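Side-chain contacts in mandelate racemase/muconate lactonizing enzyme (Roseovarius nubinhibens, PDB 2QDD), which is a member of the enolase superfamily that binds magnesium and probably catalyses a racemase- or lactonizing-type reaction, its substrate being unknown: residues I205-E208 and V209-V213; G170-P173 and A174-I177. All coordinates share one frame; numbering follows the deposited sequence.

Interaction 1. Residues I205-E208 and V209-V213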
loop_
_atom_site.group_PDB
_atom_site.type_symbol
_atom_site.label_atom_id
_atom_site.label_comp_id
_atom_site.label_asym_id
_atom_site.label_seq_id
_atom_site.Cartn_x
_atom_site.Cartn_y
_atom_site.Cartn_z
ATOM N N ILE A 205 15.186 11.970 17.807
ATOM C CA ILE A 205 16.324 12.890 17.808
ATOM C C ILE A 205 16.729 13.224 16.375
ATOM O O ILE A 205 16.940 14.388 16.056
ATOM C CB ILE A 205 17.529 12.334 18.631
ATOM C CG1 ILE A 205 17.156 12.219 20.113
ATOM C CG2 ILE A 205 18.747 13.245 18.504
ATOM C CD1 ILE A 205 17.968 11.179 20.885
ATOM N N ALA A 206 16.795 12.206 15.515
ATOM C CA ALA A 206 17.075 12.399 14.084
ATOM C C ALA A 206 16.130 13.393 13.407
ATOM O O ALA A 206 16.582 14.321 12.737
ATOM C CB ALA A 206 17.053 11.074 13.354
ATOM N N VAL A 207 14.827 13.202 13.604
ATOM C CA VAL A 207 13.807 14.103 13.056
ATOM C C VAL A 207 13.993 15.534 13.577
ATOM O O VAL A 207 13.943 16.486 12.801
ATOM C CB VAL A 207 12.373 13.557 13.313
ATOM C CG1 VAL A 207 11.305 14.599 13.009
ATOM C CG2 VAL A 207 12.130 12.308 12.473
ATOM N N GLU A 208 14.261 15.670 14.875
ATOM C CA GLU A 208 14.460 16.978 15.503
ATOM C C GLU A 208 15.699 17.734 15.023
ATOM O O GLU A 208 15.588 18.904 14.665
ATOM C CB GLU A 208 14.447 16.880 17.034
ATOM C CG GLU A 208 14.670 18.216 17.745
ATOM C CD GLU A 208 14.994 18.072 19.225
ATOM O OE1 GLU A 208 15.263 16.935 19.678
ATOM O OE2 GLU A 208 14.985 19.103 19.937
ATOM N N VAL A 209 16.868 17.090 15.008
ATOM C CA VAL A 209 18.055 17.768 14.475
ATOM C C VAL A 209 18.046 18.042 12.969
ATOM O O VAL A 209 18.395 19.141 12.548
ATOM C CB VAL A 209 19.451 17.313 15.065
ATOM C CG1 VAL A 209 19.334 16.317 16.211
ATOM C CG2 VAL A 209 20.421 16.845 13.994
ATOM N N LEU A 210 17.607 17.070 12.168
ATOM C CA LEU A 210 17.642 17.209 10.708
ATOM C C LEU A 210 16.594 18.168 10.165
ATOM O O LEU A 210 16.796 18.764 9.117
ATOM C CB LEU A 210 17.566 15.856 9.998
ATOM C CG LEU A 210 18.742 14.897 10.211
ATOM C CD1 LEU A 210 18.526 13.588 9.470
ATOM C CD2 LEU A 210 20.044 15.544 9.780
ATOM N N ASN A 211 15.493 18.342 10.891
ATOM C CA ASN A 211 14.521 19.377 10.550
ATOM C C ASN A 211 14.781 20.737 11.202
ATOM O O ASN A 211 13.993 21.665 11.033
ATOM C CB ASN A 211 13.085 18.895 10.806
ATOM C CG ASN A 211 12.670 17.769 9.862
ATOM O OD1 ASN A 211 13.210 17.635 8.769
ATOM N ND2 ASN A 211 11.702 16.966 10.282
ATOM N N SER A 212 15.890 20.852 11.932
ATOM C CA SER A 212 16.320 22.130 12.513
ATOM C C SER A 212 17.439 22.795 11.715
ATOM O O SER A 212 17.869 23.908 12.029
ATOM C CB SER A 212 16.777 21.926 13.954
ATOM O OG SER A 212 15.744 21.350 14.728
ATOM N N VAL A 213 17.889 22.106 10.673
ATOM C CA VAL A 213 19.202 22.318 10.076
ATOM C C VAL A 213 19.027 22.663 8.586
ATOM O O VAL A 213 18.167 22.090 7.912
ATOM C CB VAL A 213 20.102 21.063 10.343
ATOM C CG1 VAL A 213 20.678 20.447 9.093
ATOM C CG2 VAL A 213 21.158 21.357 11.377
#

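Interaction 2. Residues G170-P173 and A174-I177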
loop_
_atom_site.group_PDB
_atom_site.type_symbol
_atom_site.label_atom_id
_atom_site.label_comp_id
_atom_site.label_asym_id
_atom_site.label_seq_id
_atom_site.Cartn_x
_atom_site.Cartn_y
_atom_site.Cartn_z
ATOM N N GLY A 170 25.039 11.181 19.679
ATOM C CA GLY A 170 24.714 11.465 21.076
ATOM C C GLY A 170 23.309 12.023 21.213
ATOM O O GLY A 170 22.741 12.539 20.246
ATOM N N SER A 171 22.749 11.929 22.417
ATOM C CA SER A 171 21.344 12.284 22.653
ATOM C C SER A 171 21.125 13.738 23.103
ATOM O O SER A 171 20.047 14.085 23.597
ATOM C CB SER A 171 20.677 11.292 23.619
ATOM O OG SER A 171 21.472 11.066 24.773
ATOM N N ASP A 172 22.147 14.577 22.924
ATOM C CA ASP A 172 22.007 16.034 23.017
ATOM C C ASP A 172 21.864 16.662 21.621
ATOM O O ASP A 172 22.854 16.779 20.892
ATOM C CB ASP A 172 23.207 16.642 23.757
ATOM C CG ASP A 172 22.898 18.007 24.359
ATOM O OD1 ASP A 172 22.825 19.002 23.605
ATOM O OD2 ASP A 172 22.740 18.086 25.595
ATOM N N PRO A 173 20.628 17.061 21.247
ATOM C CA PRO A 173 20.320 17.537 19.897
ATOM C C PRO A 173 20.947 18.889 19.568
ATOM O O PRO A 173 21.377 19.098 18.434
ATOM C CB PRO A 173 18.787 17.653 19.902
ATOM C CG PRO A 173 18.338 16.889 21.101
ATOM C CD PRO A 173 19.427 17.067 22.097
ATOM N N ALA A 174 21.011 19.781 20.557
ATOM C CA ALA A 174 21.426 21.170 20.346
ATOM C C ALA A 174 22.896 21.325 19.946
ATOM O O ALA A 174 23.239 22.229 19.179
ATOM C CB ALA A 174 21.117 22.010 21.576
ATOM N N GLN A 175 23.754 20.441 20.457
ATOM C CA GLN A 175 25.162 20.426 20.061
ATOM C C GLN A 175 25.420 19.784 18.697
ATOM O O GLN A 175 26.359 20.171 18.005
ATOM C CB GLN A 175 26.067 19.833 21.155
ATOM C CG GLN A 175 25.773 18.382 21.547
ATOM C CD GLN A 175 26.549 17.926 22.784
ATOM O OE1 GLN A 175 26.671 18.663 23.765
ATOM N NE2 GLN A 175 27.068 16.702 22.738
ATOM N N ASP A 176 24.585 18.817 18.311
ATOM C CA ASP A 176 24.617 18.260 16.953
ATOM C C ASP A 176 24.179 19.265 15.885
ATOM O O ASP A 176 24.773 19.315 14.808
ATOM C CB ASP A 176 23.784 16.976 16.850
ATOM C CG ASP A 176 24.545 15.733 17.303
ATOM O OD1 ASP A 176 25.800 15.725 17.259
ATOM O OD2 ASP A 176 23.876 14.751 17.699
ATOM N N ILE A 177 23.153 20.062 16.195
ATOM C CA ILE A 177 22.703 21.150 15.318
ATOM C C ILE A 177 23.827 22.165 15.085
ATOM O O ILE A 177 24.107 22.532 13.939
ATOM C CB ILE A 177 21.410 21.838 15.862
ATOM C CG1 ILE A 177 20.220 20.882 15.765
ATOM C CG2 ILE A 177 21.078 23.102 15.069
ATOM C CD1 ILE A 177 19.156 21.067 16.837
#

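Interaction 1. Residues I205-E208 and V209-V213
The last turn of helix 203-210 is held by three i to i+4 amide bonds, Val209 N to Ile205 O (2.9 Å, nearly straight at 176°), Leu210 N to Ala206 O and Asn211 N to Val207 O, the last bent to 148° as the helix runs out. Beyond it the hydroxyl of Ser212 donates to Glu208 O; the very short 2.5 Å from OG to O makes that length doubtful, but the bond turns the serine hydroxyl back to the carbonyl four residues earlier. Ile205 and Val209 meet obliquely, CG2 against CG1 at 3.9 Å. Val209 CG1 is modelled nearly eclipsed with its own backbone N (chi1 -6°), a doubtful placement at this resolution. Leu210 lies over Ala206 O, which its CB approaches to 3.3 Å. Val207 and Asn211 run side by side: CG1 of the valine lies 3.6 Å from Asn211 ND2. That amide nitrogen donates to Arg235 O of its own chain and to Ala237 O of the second subunit, which fixes how the amide is turned. Glu208 extends outward, its carboxylate in a salt bridge with Arg192 of the second subunit. The helix is the crossover of the beta-alpha-beta unit joining strands 192-196 and 218-220 of the enolase-type barrel domain; helix 173-185 packs on one flank, Trp201 and Val236 come from loops, and the second subunit meets Ile205, Val207, Glu208, Asn211 and Ser212.

Interaction 2. Residues G170-P173 and A174-I177
Asp172 and Gln175 meet where a loop of the enolase-type beta/alpha barrel, coming from strand 163-167, turns into the first turn of helix 173-185, with Pro173 at the entry. Ala174 comes first: its CB lies 4.0 Å from Asp172 OD1, and the same oxygen stands 3.6 Å from Ala174 N, turned toward the start of the helix. Gln175 follows, its CG between the backbone N and the carbonyl carbon (chi1 61°), a position that sends the chain back over the loop until CG rests 3.4 Å from Asp172 O. The two side chains cross at about a right angle on the solvent side. Were Asp172 replaced by an alanine, the first amides of the helix would probably lose their nearby negative charge, and the Gln175 chain its neighbour. Asp176 turns inward, with CG beside its own N (chi1 -83°), and its CB packs 3.6 Å from Pro173 O. Its carboxylate is well satisfied: OD1 accepts from Gly169 N and forms a salt bridge with Arg179, while OD2 takes the indole N-H of Trp201, tying loop to helix. Gly170 O approaches Asp176 OD2 to 3.6 Å, and the backbone conformation of this glycine leaves no room for a CB beside the oxygen of the residue before it. Ile177 closes the turn: its N donates to Pro173 O at 3.0 Å, 160° at the hydrogen, and its side chain curls over that carbonyl, CG1 and CD1 each 3.4 Å from Pro173 O.

Interactions 1 and 2 lie on adjacent helices of the barrel's outer layer, 203-210 and 173-185, their centres 9 Å apart, and they touch directly. Val209 CB packs 3.7 Å from Ile177 CG1, Ser212 CB sits on Ile177 CD1, and Glu208 OE1 lies 3.4 Å from Pro173 CG. Interaction 2 is the beginning of a helix, interaction 1 the end of the next one. The 205-213 contact is mostly buried, part of it against the second subunit, and runs on backbone bonds and aliphatic packing; the 170-177 contact is partly open to solvent at Ala174 and Gln175, with its buried polar group, Asp176, satisfied by bonds to its own chain.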